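Side-chain contacts in tudor and KH domain-containing protein homolog (Drosophila melanogaster, PDB 5YGB), which helps silence transposons in the piRNA pathway, its extended Tudor domain binding the N-terminal tail of Piwi and probably recruiting Piwi proteins to the nuage: residues Tyr8-Ala13 against Trp19-Gly24; Ile60-Phe65 against Glu69-Ala74; Asp92-Phe95 against Asp100-Tyr103. The protein carries 1 engineered substitution. All coordinates share one frame; numbering follows the deposited sequence. Where two conformers were deposited one is given.

Interaction 1 (Tyr8-Ala13 against Trp19-Gly24); sequences YVSAVA and WVQLIG
Ile-23 lies over one face of the Tyr-8 ring: its CG1 is 3.6 Å from the ring centroid and 11° off the ring normal, a CH-pi contact. The terminal CD1 of Ile-23 reaches on toward the hydroxyl half of the ring, 3.5 Å from Tyr-8 CE1. Close packing continues in the buried middle, where Ser-10 CB presses on the amide carbon CD of Gln-21 at 3.5 Å. That amide stands at 70° to the Tyr-8 ring and presents OE1 to the ring edge. A beta bulge explains the inward turn of Ser-10: Val-9 pairs with Val-20, yet Ala-11 pairs with Trp-19, so Ser-10 is the extra residue. Ser-10 N bonds to Trp-19 O at 2.9 Å, and Trp-19 N returns a bond to Ala-11 O. The polar ends point beyond the hairpin, Ser-10 OG to the carbonyl of Tyr-98 and Gln-21 NE2 to that of Asp-97, so this face is tied by hydrogen bonds to a loop of the Tudor core. With CG anti to its carbonyl carbon (chi1 -70°), Trp-19 carries its indole along the opposing strand, meeting Ala-11 O in plane at the ring edge and Ala-11 CB at 3.8 Å from CE3. The contact thins toward the exposed Ala-13, whose CB stays 4.3 Å from Trp-19 CZ3. Packing is also slighter on the face of Val-9 and Val-20, where CG2 of Val-9 lies 4.1 Å from CG1 of Val-20; there Thr-154 of helix 144-154 and Cys-126 of strand 124-128 pack on the two valines. The hairpin opens a mixed sheet completed by strands 124-128, 162-171 and 188-195, consistent with the staphylococcal-nuclease-like part of an extended Tudor domain.

Interaction 2 (Ile60-Phe65 against Glu69-Ala74); sequences IVAAVF and EKWYRA
Val-64 sits on the indole of Trp-71, its CB 3.7 Å from the centroid of the six-membered ring and 20° off the normal, which places this methine over the ring face as a CH-pi contact. The two methyls divide: CG1, lying between the backbone N and carbonyl carbon of Val-64 (chi1 58°), extends over the benzo part, 3.9 Å from Trp-71 CZ2, while CG2 turns toward the backbone of Glu-69 and Lys-70. At the indole's edge, in its plane, Ala-62 O lies 3.7 Å from CZ3 of Trp-71, and Ala-62 CB approaches CE3. On the other face, at the Val-61 end, small groups meet: Val-61 CG2 meets Ala-74 CB at 4.2 Å, and Ala-63 CB is 4.5 Å from that same methyl. Paired bonds join Val-61 to Ala-74 and Ala-63 to Tyr-72, Tyr-72 N reaching Ala-63 O at 2.8 Å; the register runs without a bulge. This tight antiparallel hairpin belongs to the SH3-like barrel of the Tudor core. Phe-65 and Tyr-72, on that same face as Val-61 and Ala-63, together with Phe-95 and Tyr-98, probably correspond to the aromatic cage of methylarginine-reading Tudor domains; within the hairpin Phe-65 CB approaches Tyr-72 CD2 only to 4.3 Å. Around them, Tyr-72 OH is hydrogen-bonded to Asp-68 OD2 and Thr-38 OG1 of helix 25-41 bonds to Trp-71 N, while the ring of Tyr-41, from the same helix, meets the indole. Farther out, the Arg-73 guanidinium forms a salt bridge with Asp-97 through NH2, while NH1 bonds to the carbonyls of Phe-116 and Leu-119, linking the hairpin to the chain beyond strand 109-111.

Interaction 3 (Asp92-Phe95 against Asp100-Tyr103); sequences DLYF and DSEY
The Tyr-103 ring carries the Asp-92 carboxylate over one face: OD1 lies 4.0 Å above the ring plane, offset toward the rim, and the two planes are 29° apart. The nearest approach is between Asp-92 CG and Tyr-103 CE1, 3.6 Å. The Phe-95 ring is met at its edge, in plane, by the carbonyl of Asp-100, with O 3.4 Å from CD1, whereas the CG of Glu-102 comes obliquely to CE1 at 3.8 Å. Because Glu-102 bends at chi2 (-79°), its carboxylate leads away from strand 92-95, and the aliphatic part of the chain does the touching. Ser-101, whose side chain is split over two conformers, makes a doubtful approach to the Tyr-94 ring edge. These groups hang on an antiparallel hairpin at one end of the Tudor core sheet, strand 101-104 being outermost and strand 89-95 flanked on its other side by strand 70-81. The backbone fixes the register: Leu-93 and Glu-102 exchange two hydrogen bonds, and Phe-95 N donates to Asp-100 O at 2.8 Å in an almost straight bond (N-H...O 177°). That carbonyl thus holds the Phe-95 amide while lying at the edge of its ring. Between the bonded positions, Ser-101 CA comes 3.1 Å from Leu-93 O, a CA-H...O contact. On the face opposite Asp-92 and Tyr-94, Leu-93 packs on Val-61, Ala-63 and Ile-76; Phe-95 also touches Tyr-72. At the far end, a water donates to Asp-92 OD2 at 2.8 Å and makes only a weak bond to Tyr-103 OH, a loose bridge at the exposed tyrosine. Ala-178 and Ser-180, from a distant loop, pack against Asp-92 and Tyr-94 respectively.

In the fold
From the N terminus, interaction 1 closes the first hairpin, in the nuclease-like sheet that later strands 124-128, 162-171 and 188-195 complete. Helix 25-41 then leads toward the Tudor core, where interaction 2 closes a short turn and, after strands 70-81 and 89-95 have paired, interaction 3 closes the turn from strand 89-95 to strand 101-104. The three follow in series; none nests within or crosses another. Interactions 2 and 3 share a sheet, strands 70-81 and 89-95 being neighbours, and touch through Phe-65 with Glu-102. Interaction 1 lies about 18 Å from interaction 2, centre to centre, but packs against interaction 3 through Trp-19 and Tyr-94, joining the two lobes.

Interaction 1 (Tyr8-Ala13 against Trp19-Gly24)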
# COMPACT_ATOMS: atom_id res chain seq x y z
N TYR A 8 3.95 -1.69 10.54
CA TYR A 8 2.54 -1.32 10.48
C TYR A 8 1.94 -1.96 9.25
O TYR A 8 2.59 -1.97 8.20
CB TYR A 8 2.35 0.19 10.34
CG TYR A 8 2.90 1.06 11.44
CD1 TYR A 8 2.54 0.86 12.77
CD2 TYR A 8 3.76 2.10 11.14
CE1 TYR A 8 3.03 1.66 13.76
CE2 TYR A 8 4.26 2.92 12.13
CZ TYR A 8 3.89 2.69 13.44
OH TYR A 8 4.39 3.50 14.44
N VAL A 9 0.70 -2.42 9.33
CA VAL A 9 -0.06 -2.76 8.13
C VAL A 9 -0.73 -1.47 7.64
O VAL A 9 -1.54 -0.88 8.35
CB VAL A 9 -1.08 -3.86 8.40
CG1 VAL A 9 -1.99 -4.03 7.19
CG2 VAL A 9 -0.35 -5.16 8.71
N SER A 10 -0.35 -1.01 6.45
CA SER A 10 -0.77 0.31 5.97
C SER A 10 -1.95 0.25 5.01
O SER A 10 -2.66 1.24 4.85
CB SER A 10 0.40 1.04 5.30
OG SER A 10 1.06 0.21 4.34
N ALA A 11 -2.16 -0.89 4.36
CA ALA A 11 -3.30 -1.07 3.47
C ALA A 11 -3.61 -2.54 3.37
O ALA A 11 -2.71 -3.38 3.45
CB ALA A 11 -3.00 -0.47 2.08
N VAL A 12 -4.88 -2.86 3.16
CA VAL A 12 -5.34 -4.24 3.03
C VAL A 12 -6.30 -4.40 1.87
O VAL A 12 -7.28 -3.67 1.76
CB VAL A 12 -6.06 -4.72 4.31
CG1 VAL A 12 -6.76 -6.06 4.07
CG2 VAL A 12 -5.11 -4.80 5.50
N ALA A 13 -6.01 -5.37 1.00
CA ALA A 13 -7.02 -5.88 0.07
C ALA A 13 -7.64 -7.16 0.64
O ALA A 13 -8.86 -7.33 0.65
CB ALA A 13 -6.41 -6.15 -1.28
N TRP A 19 -0.22 -4.60 2.61
CA TRP A 19 1.04 -3.87 2.55
C TRP A 19 1.52 -3.52 3.94
O TRP A 19 0.73 -3.15 4.81
CB TRP A 19 0.89 -2.60 1.70
CG TRP A 19 0.71 -2.86 0.23
CD1 TRP A 19 1.68 -2.79 -0.73
CD2 TRP A 19 -0.50 -3.22 -0.44
NE1 TRP A 19 1.14 -3.10 -1.96
CE2 TRP A 19 -0.20 -3.35 -1.82
CE3 TRP A 19 -1.82 -3.43 -0.03
CZ2 TRP A 19 -1.16 -3.71 -2.77
CZ3 TRP A 19 -2.79 -3.78 -0.98
CH2 TRP A 19 -2.44 -3.91 -2.33
N VAL A 20 2.82 -3.65 4.15
CA VAL A 20 3.43 -3.27 5.43
C VAL A 20 4.51 -2.21 5.25
O VAL A 20 5.15 -2.10 4.19
CB VAL A 20 4.03 -4.49 6.18
CG1 VAL A 20 2.98 -5.56 6.38
CG2 VAL A 20 5.22 -5.05 5.44
N GLN A 21 4.69 -1.44 6.32
CA GLN A 21 5.74 -0.43 6.45
C GLN A 21 6.61 -0.82 7.62
O GLN A 21 6.10 -1.27 8.64
CB GLN A 21 5.14 0.94 6.71
CG GLN A 21 4.17 1.45 5.64
CD GLN A 21 3.35 2.62 6.14
OE1 GLN A 21 3.06 2.72 7.33
NE2 GLN A 21 2.96 3.50 5.23
N LEU A 22 7.92 -0.59 7.52
CA LEU A 22 8.81 -0.81 8.64
C LEU A 22 8.77 0.34 9.63
O LEU A 22 8.84 1.51 9.23
CB LEU A 22 10.25 -0.98 8.16
CG LEU A 22 10.54 -2.18 7.27
CD1 LEU A 22 12.00 -2.15 6.88
CD2 LEU A 22 10.22 -3.43 8.01
N ILE A 23 8.69 0.01 10.91
CA ILE A 23 8.76 0.99 11.99
C ILE A 23 10.20 1.31 12.31
O ILE A 23 11.05 0.42 12.42
CB ILE A 23 8.07 0.46 13.24
CG1 ILE A 23 6.59 0.22 12.96
CG2 ILE A 23 8.25 1.43 14.42
CD1 ILE A 23 5.84 -0.39 14.12
N GLY A 24 10.50 2.59 12.49
CA GLY A 24 11.83 2.99 12.92
C GLY A 24 12.21 4.29 12.26
O GLY A 24 11.33 5.12 11.98

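Interaction 2 (Ile60-Phe65 against Glu69-Ala74)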
# COMPACT_ATOMS: atom_id res chain seq x y z
N ILE A 60 6.88 8.63 -11.45
CA ILE A 60 6.66 8.86 -10.02
C ILE A 60 6.28 10.31 -9.84
O ILE A 60 7.02 11.22 -10.25
CB ILE A 60 7.89 8.51 -9.19
CG1 ILE A 60 8.37 7.09 -9.49
CG2 ILE A 60 7.58 8.63 -7.72
CD1 ILE A 60 7.33 6.00 -9.27
N VAL A 61 5.13 10.53 -9.22
CA VAL A 61 4.53 11.86 -9.11
C VAL A 61 4.14 12.16 -7.66
O VAL A 61 4.28 11.31 -6.77
CB VAL A 61 3.28 11.99 -10.03
CG1 VAL A 61 3.66 11.78 -11.49
CG2 VAL A 61 2.21 10.98 -9.63
N ALA A 62 3.68 13.39 -7.43
CA ALA A 62 3.05 13.79 -6.18
C ALA A 62 1.56 13.88 -6.41
O ALA A 62 1.14 14.42 -7.43
CB ALA A 62 3.60 15.12 -5.69
N ALA A 63 0.75 13.37 -5.49
CA ALA A 63 -0.70 13.44 -5.67
C ALA A 63 -1.40 13.68 -4.37
O ALA A 63 -1.02 13.12 -3.32
CB ALA A 63 -1.22 12.15 -6.30
N VAL A 64 -2.46 14.48 -4.43
CA VAL A 64 -3.27 14.71 -3.24
C VAL A 64 -4.43 13.72 -3.24
O VAL A 64 -5.09 13.52 -4.26
CB VAL A 64 -3.79 16.17 -3.15
CG1 VAL A 64 -4.63 16.55 -4.37
CG2 VAL A 64 -4.58 16.38 -1.86
N PHE A 65 -4.63 13.08 -2.09
CA PHE A 65 -5.78 12.22 -1.90
C PHE A 65 -6.81 13.03 -1.13
O PHE A 65 -6.60 13.36 0.03
CB PHE A 65 -5.39 10.94 -1.16
CG PHE A 65 -6.49 9.93 -1.08
CD1 PHE A 65 -7.42 9.81 -2.11
CD2 PHE A 65 -6.59 9.08 0.01
CE1 PHE A 65 -8.43 8.87 -2.04
CE2 PHE A 65 -7.60 8.13 0.08
CZ PHE A 65 -8.53 8.03 -0.94
N GLU A 69 -6.65 15.14 2.37
CA GLU A 69 -6.03 16.37 1.87
C GLU A 69 -4.50 16.38 2.03
O GLU A 69 -3.89 17.44 2.08
CB GLU A 69 -6.63 17.60 2.56
CG GLU A 69 -8.09 17.86 2.23
CD GLU A 69 -8.76 18.77 3.24
OE1 GLU A 69 -8.09 19.69 3.77
OE2 GLU A 69 -9.97 18.58 3.51
N LYS A 70 -3.88 15.20 2.11
CA LYS A 70 -2.43 15.14 2.20
C LYS A 70 -1.83 14.76 0.85
O LYS A 70 -2.53 14.20 -0.01
CB LYS A 70 -2.00 14.15 3.28
CG LYS A 70 -2.47 14.55 4.68
CD LYS A 70 -2.18 13.48 5.72
CE LYS A 70 -2.44 13.99 7.13
NZ LYS A 70 -1.57 15.15 7.50
N TRP A 71 -0.56 15.09 0.66
CA TRP A 71 0.14 14.81 -0.60
C TRP A 71 1.07 13.62 -0.43
O TRP A 71 1.84 13.55 0.53
CB TRP A 71 0.92 16.04 -1.07
CG TRP A 71 0.03 17.10 -1.66
CD1 TRP A 71 -0.71 18.02 -0.97
CD2 TRP A 71 -0.21 17.33 -3.05
NE1 TRP A 71 -1.39 18.82 -1.86
CE2 TRP A 71 -1.11 18.42 -3.13
CE3 TRP A 71 0.24 16.73 -4.23
CZ2 TRP A 71 -1.56 18.93 -4.35
CZ3 TRP A 71 -0.20 17.24 -5.44
CH2 TRP A 71 -1.11 18.32 -5.49
N TYR A 72 1.00 12.72 -1.40
CA TYR A 72 1.69 11.43 -1.35
C TYR A 72 2.52 11.18 -2.59
O TYR A 72 2.20 11.67 -3.68
CB TYR A 72 0.67 10.31 -1.18
CG TYR A 72 -0.03 10.37 0.16
CD1 TYR A 72 0.61 9.90 1.30
CD2 TYR A 72 -1.30 10.92 0.30
CE1 TYR A 72 0.00 9.95 2.55
CE2 TYR A 72 -1.92 10.97 1.54
CZ TYR A 72 -1.26 10.49 2.65
OH TYR A 72 -1.86 10.54 3.90
N ARG A 73 3.58 10.38 -2.44
CA ARG A 73 4.30 9.85 -3.59
C ARG A 73 3.48 8.75 -4.26
O ARG A 73 2.94 7.86 -3.59
CB ARG A 73 5.67 9.30 -3.18
CG ARG A 73 6.57 10.34 -2.50
CD ARG A 73 8.01 9.88 -2.38
NE ARG A 73 8.15 8.70 -1.53
CZ ARG A 73 9.32 8.11 -1.30
NH1 ARG A 73 10.43 8.59 -1.86
NH2 ARG A 73 9.38 7.03 -0.53
N ALA A 74 3.41 8.79 -5.58
CA ALA A 74 2.61 7.82 -6.30
C ALA A 74 3.24 7.44 -7.62
O ALA A 74 3.93 8.24 -8.25
CB ALA A 74 1.19 8.36 -6.52

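Interaction 3 (Asp92-Phe95 against Asp100-Tyr103)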
# COMPACT_ATOMS: atom_id res chain seq x y z
N ASP A 92 -4.53 6.13 -13.00
CA ASP A 92 -4.49 5.08 -11.99
C ASP A 92 -3.15 5.20 -11.24
O ASP A 92 -2.09 4.99 -11.83
CB ASP A 92 -4.65 3.71 -12.67
CG ASP A 92 -4.83 2.57 -11.69
OD1 ASP A 92 -4.92 2.81 -10.47
OD2 ASP A 92 -4.93 1.42 -12.17
N LEU A 93 -3.22 5.54 -9.95
CA LEU A 93 -2.04 5.75 -9.11
C LEU A 93 -1.87 4.67 -8.07
O LEU A 93 -2.83 4.30 -7.40
CB LEU A 93 -2.13 7.10 -8.40
CG LEU A 93 -2.06 8.35 -9.27
CD1 LEU A 93 -2.16 9.57 -8.38
CD2 LEU A 93 -0.79 8.40 -10.10
N TYR A 94 -0.64 4.18 -7.92
CA TYR A 94 -0.26 3.30 -6.82
C TYR A 94 0.52 4.13 -5.81
O TYR A 94 1.54 4.73 -6.15
CB TYR A 94 0.55 2.11 -7.35
CG TYR A 94 1.23 1.31 -6.27
CD1 TYR A 94 0.49 0.54 -5.38
CD2 TYR A 94 2.62 1.33 -6.12
CE1 TYR A 94 1.10 -0.18 -4.37
CE2 TYR A 94 3.24 0.61 -5.12
CZ TYR A 94 2.47 -0.13 -4.24
OH TYR A 94 3.09 -0.83 -3.22
N PHE A 95 0.05 4.20 -4.56
CA PHE A 95 0.68 5.04 -3.55
C PHE A 95 1.84 4.26 -2.92
O PHE A 95 1.65 3.41 -2.05
CB PHE A 95 -0.37 5.51 -2.53
CG PHE A 95 -1.29 6.55 -3.10
CD1 PHE A 95 -2.34 6.19 -3.92
CD2 PHE A 95 -1.05 7.89 -2.89
CE1 PHE A 95 -3.17 7.15 -4.48
CE2 PHE A 95 -1.88 8.85 -3.45
CZ PHE A 95 -2.94 8.48 -4.24
N ASP A 100 -2.08 1.66 -1.21
CA ASP A 100 -3.37 1.94 -1.83
C ASP A 100 -3.25 2.24 -3.32
O ASP A 100 -2.23 2.75 -3.79
CB ASP A 100 -4.03 3.15 -1.16
CG ASP A 100 -4.14 3.00 0.34
OD1 ASP A 100 -5.18 2.51 0.82
OD2 ASP A 100 -3.17 3.38 1.04
N SER A 101 -4.30 1.93 -4.07
CA SER A 101 -4.41 2.39 -5.46
C SER A 101 -5.69 3.19 -5.62
O SER A 101 -6.72 2.83 -5.06
CB SER A 101 -4.38 1.22 -6.43
OG SER A 101 -3.07 0.69 -6.55
N GLU A 102 -5.61 4.29 -6.36
CA GLU A 102 -6.76 5.16 -6.59
C GLU A 102 -6.72 5.73 -7.99
O GLU A 102 -5.65 6.04 -8.50
CB GLU A 102 -6.79 6.32 -5.59
CG GLU A 102 -6.71 5.93 -4.12
CD GLU A 102 -8.02 5.43 -3.55
OE1 GLU A 102 -9.05 5.48 -4.27
OE2 GLU A 102 -8.03 4.98 -2.39
N TYR A 103 -7.88 5.89 -8.61
CA TYR A 103 -8.00 6.64 -9.86
C TYR A 103 -8.20 8.11 -9.54
O TYR A 103 -9.12 8.46 -8.80
CB TYR A 103 -9.16 6.13 -10.69
CG TYR A 103 -9.05 4.69 -11.10
CD1 TYR A 103 -8.35 4.33 -12.23
CD2 TYR A 103 -9.67 3.69 -10.36
CE1 TYR A 103 -8.25 3.01 -12.62
CE2 TYR A 103 -9.58 2.37 -10.73
CZ TYR A 103 -8.87 2.03 -11.87
OH TYR A 103 -8.78 0.71 -12.24
O HOH W 1 -6.23 0.49 -14.51